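Local coordinates for Non-structural protein 9 (Avian infectious bronchitis virus, PDB 5C94) that forms a homodimer and binds RNA, probably as an accessory protein of the coronavirus replication and transcription machinery, at residues A[73-78]-A[90-95]. Numbering follows the deposited sequence.
Sequences DPPCKF and YLYFIK
Pro75 covers one face of the Tyr92 ring. Its CB stands 3.6 Å from the ring centroid, 16° off the ring normal, a CH-pi contact. CG of the proline follows over the CE2 side, and Asp73 O meets the same ring at its edge, near CD2. Leu91 CD1 sits over one face of the Phe93 ring, near the CE2-CZ bond rather than the centre. Leu91 CB meets the edge of the Phe78 ring, in its plane, 4.0 Å from CE2. The Tyr90 ring runs alongside Lys77, whose CB is 3.9 Å from CE1. Cys76 SG sits 4.1 Å from Leu91 CD1 and approaches the Phe93 ring obliquely, as a sulfur-aromatic contact. The segments belong to the antiparallel hairpin of strands 76-82 and 85-93, in the beta-barrel fold of nsp9. Cys76 and Leu91 form a hydrogen-bonded pair; Leu91 N to Cys76 O is nearly straight at 174°. Lys77 and Tyr90 are the next, non-hydrogen-bonded pair. At Pro74 a water joins the two backbones, donating to Pro74 O and accepting from Phe93 N. Asp73 N hydrogen-bonds directly to Phe93 O at 2.9 Å. The two sides of the hairpin differ. Cys76, Leu91 and Phe93 share one side, where helix 99-109 packs on Phe93 and Pro2 of the second subunit touches Cys76 and Phe93. On the other, Tyr92 OH is hydrogen-bonded to Asn52 O and Leu55 N. Lys95 bends at chi2 (76°), and its CD and CE pass across Asp73 OD1. The resulting salt bridge is long, 3.7 Å from NZ to OD1. Lys95 NZ also hydrogen-bonds to Leu72 O, while Asp73 OD2 forms a salt bridge with Arg102 of the helix.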
ATOM      1  N   ASP A  73      -9.722  14.234  -2.837  1.00 23.57           N
ATOM      2  CA  ASP A  73      -9.892  13.825  -4.227  1.00 23.57           C
ATOM      3  C   ASP A  73     -11.275  13.186  -4.403  1.00 24.75           C
ATOM      4  O   ASP A  73     -11.950  12.866  -3.421  1.00 24.03           O
ATOM      5  CB  ASP A  73      -8.798  12.844  -4.638  1.00 23.52           C
ATOM      6  CG  ASP A  73      -7.426  13.499  -4.755  1.00 28.73           C
ATOM      7  OD1 ASP A  73      -7.342  14.741  -4.865  1.00 24.36           O
ATOM      8  OD2 ASP A  73      -6.422  12.755  -4.757  1.00 37.15           O
ATOM      9  N   PRO A  74     -11.722  13.000  -5.651  1.00 25.74           N
ATOM     10  CA  PRO A  74     -12.995  12.265  -5.736  1.00 20.42           C
ATOM     11  C   PRO A  74     -12.834  10.822  -5.224  1.00 26.04           C
ATOM     12  O   PRO A  74     -11.736  10.281  -5.287  1.00 18.86           O
ATOM     13  CB  PRO A  74     -13.320  12.294  -7.228  1.00 15.36           C
ATOM     14  CG  PRO A  74     -12.459  13.460  -7.786  1.00 16.29           C
ATOM     15  CD  PRO A  74     -11.226  13.441  -6.971  1.00 15.13           C
ATOM     16  N   PRO A  75     -13.917  10.206  -4.730  1.00 23.73           N
ATOM     17  CA  PRO A  75     -13.789   8.910  -4.063  1.00 25.75           C
ATOM     18  C   PRO A  75     -13.708   7.701  -5.018  1.00 29.65           C
ATOM     19  O   PRO A  75     -14.328   7.739  -6.076  1.00 25.62           O
ATOM     20  CB  PRO A  75     -15.072   8.843  -3.229  1.00 19.67           C
ATOM     21  CG  PRO A  75     -16.087   9.543  -4.115  1.00 15.87           C
ATOM     22  CD  PRO A  75     -15.309  10.709  -4.701  1.00 14.84           C
ATOM     23  N   CYS A  76     -12.936   6.676  -4.635  1.00 28.49           N
ATOM     24  CA  CYS A  76     -13.014   5.317  -5.191  1.00 25.93           C
ATOM     25  C   CYS A  76     -14.172   4.638  -4.495  1.00 26.10           C
ATOM     26  O   CYS A  76     -14.446   4.974  -3.340  1.00 28.81           O
ATOM     27  CB  CYS A  76     -11.788   4.473  -4.852  1.00 27.30           C
ATOM     28  SG  CYS A  76     -10.205   5.222  -4.917  1.00 44.70           S
ATOM     29  N   LYS A  77     -14.799   3.630  -5.093  1.00 20.77           N
ATOM     30  CA  LYS A  77     -15.707   2.848  -4.274  1.00 29.83           C
ATOM     31  C   LYS A  77     -15.308   1.383  -4.192  1.00 21.06           C
ATOM     32  O   LYS A  77     -14.714   0.844  -5.100  1.00 27.27           O
ATOM     33  CB  LYS A  77     -17.147   3.004  -4.765  1.00 32.61           C
ATOM     34  CG  LYS A  77     -17.323   3.082  -6.223  1.00 29.41           C
ATOM     35  CD  LYS A  77     -18.808   3.119  -6.551  1.00 33.93           C
ATOM     36  CE  LYS A  77     -19.036   3.093  -8.056  1.00 44.35           C
ATOM     37  NZ  LYS A  77     -18.336   4.227  -8.743  1.00 47.36           N
ATOM     38  N   PHE A  78     -15.632   0.759  -3.070  1.00 17.49           N
ATOM     39  CA  PHE A  78     -15.313  -0.645  -2.842  1.00 24.53           C
ATOM     40  C   PHE A  78     -16.470  -1.352  -2.150  1.00 28.51           C
ATOM     41  O   PHE A  78     -17.248  -0.719  -1.437  1.00 28.15           O
ATOM     42  CB  PHE A  78     -14.062  -0.801  -1.968  1.00 21.35           C
ATOM     43  CG  PHE A  78     -12.809  -0.221  -2.559  1.00 26.52           C
ATOM     44  CD1 PHE A  78     -12.112  -0.896  -3.553  1.00 38.10           C
ATOM     45  CD2 PHE A  78     -12.294   0.971  -2.078  1.00 29.46           C
ATOM     46  CE1 PHE A  78     -10.930  -0.383  -4.083  1.00 31.31           C
ATOM     47  CE2 PHE A  78     -11.120   1.495  -2.601  1.00 33.87           C
ATOM     48  CZ  PHE A  78     -10.437   0.814  -3.604  1.00 31.05           C
ATOM     49  N   TYR A  90     -16.953   4.304   0.364  1.00 25.62           N
ATOM     50  CA  TYR A  90     -16.300   5.318  -0.463  1.00 15.63           C
ATOM     51  C   TYR A  90     -14.981   5.719   0.161  1.00 14.78           C
ATOM     52  O   TYR A  90     -14.916   6.062   1.345  1.00 23.13           O
ATOM     53  CB  TYR A  90     -17.221   6.532  -0.639  1.00 15.26           C
ATOM     54  CG  TYR A  90     -18.464   6.150  -1.396  1.00 23.00           C
ATOM     55  CD1 TYR A  90     -18.473   6.143  -2.788  1.00 26.50           C
ATOM     56  CD2 TYR A  90     -19.605   5.715  -0.730  1.00 21.83           C
ATOM     57  CE1 TYR A  90     -19.606   5.763  -3.500  1.00 20.72           C
ATOM     58  CE2 TYR A  90     -20.741   5.316  -1.440  1.00 17.35           C
ATOM     59  CZ  TYR A  90     -20.727   5.344  -2.823  1.00 20.84           C
ATOM     60  OH  TYR A  90     -21.838   4.967  -3.540  1.00 29.01           O
ATOM     61  N   LEU A  91     -13.920   5.642  -0.625  1.00 16.73           N
ATOM     62  CA  LEU A  91     -12.582   5.902  -0.117  1.00 17.14           C
ATOM     63  C   LEU A  91     -12.040   7.152  -0.806  1.00 27.25           C
ATOM     64  O   LEU A  91     -11.946   7.208  -2.044  1.00 22.97           O
ATOM     65  CB  LEU A  91     -11.686   4.688  -0.341  1.00 20.80           C
ATOM     66  CG  LEU A  91     -10.217   4.601   0.115  1.00 27.82           C
ATOM     67  CD1 LEU A  91      -9.326   5.159  -0.941  1.00 28.96           C
ATOM     68  CD2 LEU A  91      -9.948   5.293   1.418  1.00 26.07           C
ATOM     69  N   TYR A  92     -11.735   8.161   0.007  1.00 13.65           N
ATOM     70  CA  TYR A  92     -11.252   9.439  -0.477  1.00 12.39           C
ATOM     71  C   TYR A  92      -9.824   9.635  -0.034  1.00 15.87           C
ATOM     72  O   TYR A  92      -9.558   9.673   1.168  1.00 22.46           O
ATOM     73  CB  TYR A  92     -12.061  10.618   0.080  1.00 20.54           C
ATOM     74  CG  TYR A  92     -13.563  10.605  -0.053  1.00 21.83           C
ATOM     75  CD1 TYR A  92     -14.362   9.795   0.758  1.00 11.51           C
ATOM     76  CD2 TYR A  92     -14.183  11.462  -0.948  1.00 20.33           C
ATOM     77  CE1 TYR A  92     -15.742   9.820   0.639  1.00 15.26           C
ATOM     78  CE2 TYR A  92     -15.540  11.505  -1.072  1.00 21.81           C
ATOM     79  CZ  TYR A  92     -16.318  10.692  -0.285  1.00 26.67           C
ATOM     80  OH  TYR A  92     -17.674  10.784  -0.441  1.00 20.33           O
ATOM     81  N   PHE A  93      -8.910   9.793  -0.976  1.00 15.49           N
ATOM     82  CA  PHE A  93      -7.567  10.183  -0.602  1.00 20.45           C
ATOM     83  C   PHE A  93      -7.559  11.678  -0.424  1.00 23.97           C
ATOM     84  O   PHE A  93      -8.343  12.404  -1.027  1.00 21.16           O
ATOM     85  CB  PHE A  93      -6.532   9.761  -1.640  1.00 16.39           C
ATOM     86  CG  PHE A  93      -6.333   8.281  -1.719  1.00 17.96           C
ATOM     87  CD1 PHE A  93      -5.669   7.601  -0.704  1.00 13.84           C
ATOM     88  CD2 PHE A  93      -6.834   7.562  -2.798  1.00 15.86           C
ATOM     89  CE1 PHE A  93      -5.489   6.230  -0.773  1.00 21.22           C
ATOM     90  CE2 PHE A  93      -6.660   6.192  -2.882  1.00 15.71           C
ATOM     91  CZ  PHE A  93      -5.990   5.519  -1.867  1.00 18.44           C
ATOM     92  N   ILE A  94      -6.663  12.126   0.425  1.00 23.05           N
ATOM     93  CA  ILE A  94      -6.508  13.527   0.692  1.00 25.47           C
ATOM     94  C   ILE A  94      -5.680  14.196  -0.420  1.00 23.19           C
ATOM     95  O   ILE A  94      -4.739  13.600  -0.943  1.00 28.60           O
ATOM     96  CB  ILE A  94      -5.890  13.669   2.085  1.00 23.59           C
ATOM     97  CG1 ILE A  94      -7.020  13.461   3.098  1.00 23.56           C
ATOM     98  CG2 ILE A  94      -5.153  14.990   2.260  1.00 12.91           C
ATOM     99  CD1 ILE A  94      -6.572  13.192   4.455  1.00 24.86           C
ATOM    100  N   LYS A  95      -6.075  15.408  -0.805  1.00 25.47           N
ATOM    101  CA  LYS A  95      -5.442  16.140  -1.892  1.00 27.56           C
ATOM    102  C   LYS A  95      -3.933  16.106  -1.739  1.00 32.83           C
ATOM    103  O   LYS A  95      -3.417  16.435  -0.661  1.00 31.49           O
ATOM    104  CB  LYS A  95      -5.926  17.593  -1.923  1.00 40.78           C
ATOM    105  CG  LYS A  95      -6.388  18.090  -3.283  1.00 44.86           C
ATOM    106  CD  LYS A  95      -7.774  17.536  -3.599  1.00 52.20           C
ATOM    107  CE  LYS A  95      -8.426  18.220  -4.795  1.00 52.79           C
ATOM    108  NZ  LYS A  95      -9.716  17.557  -5.173  1.00 52.29           N
TER
HETATM  109  O   HOH W   1      -9.633   9.415  -3.636  1.00 30.00           O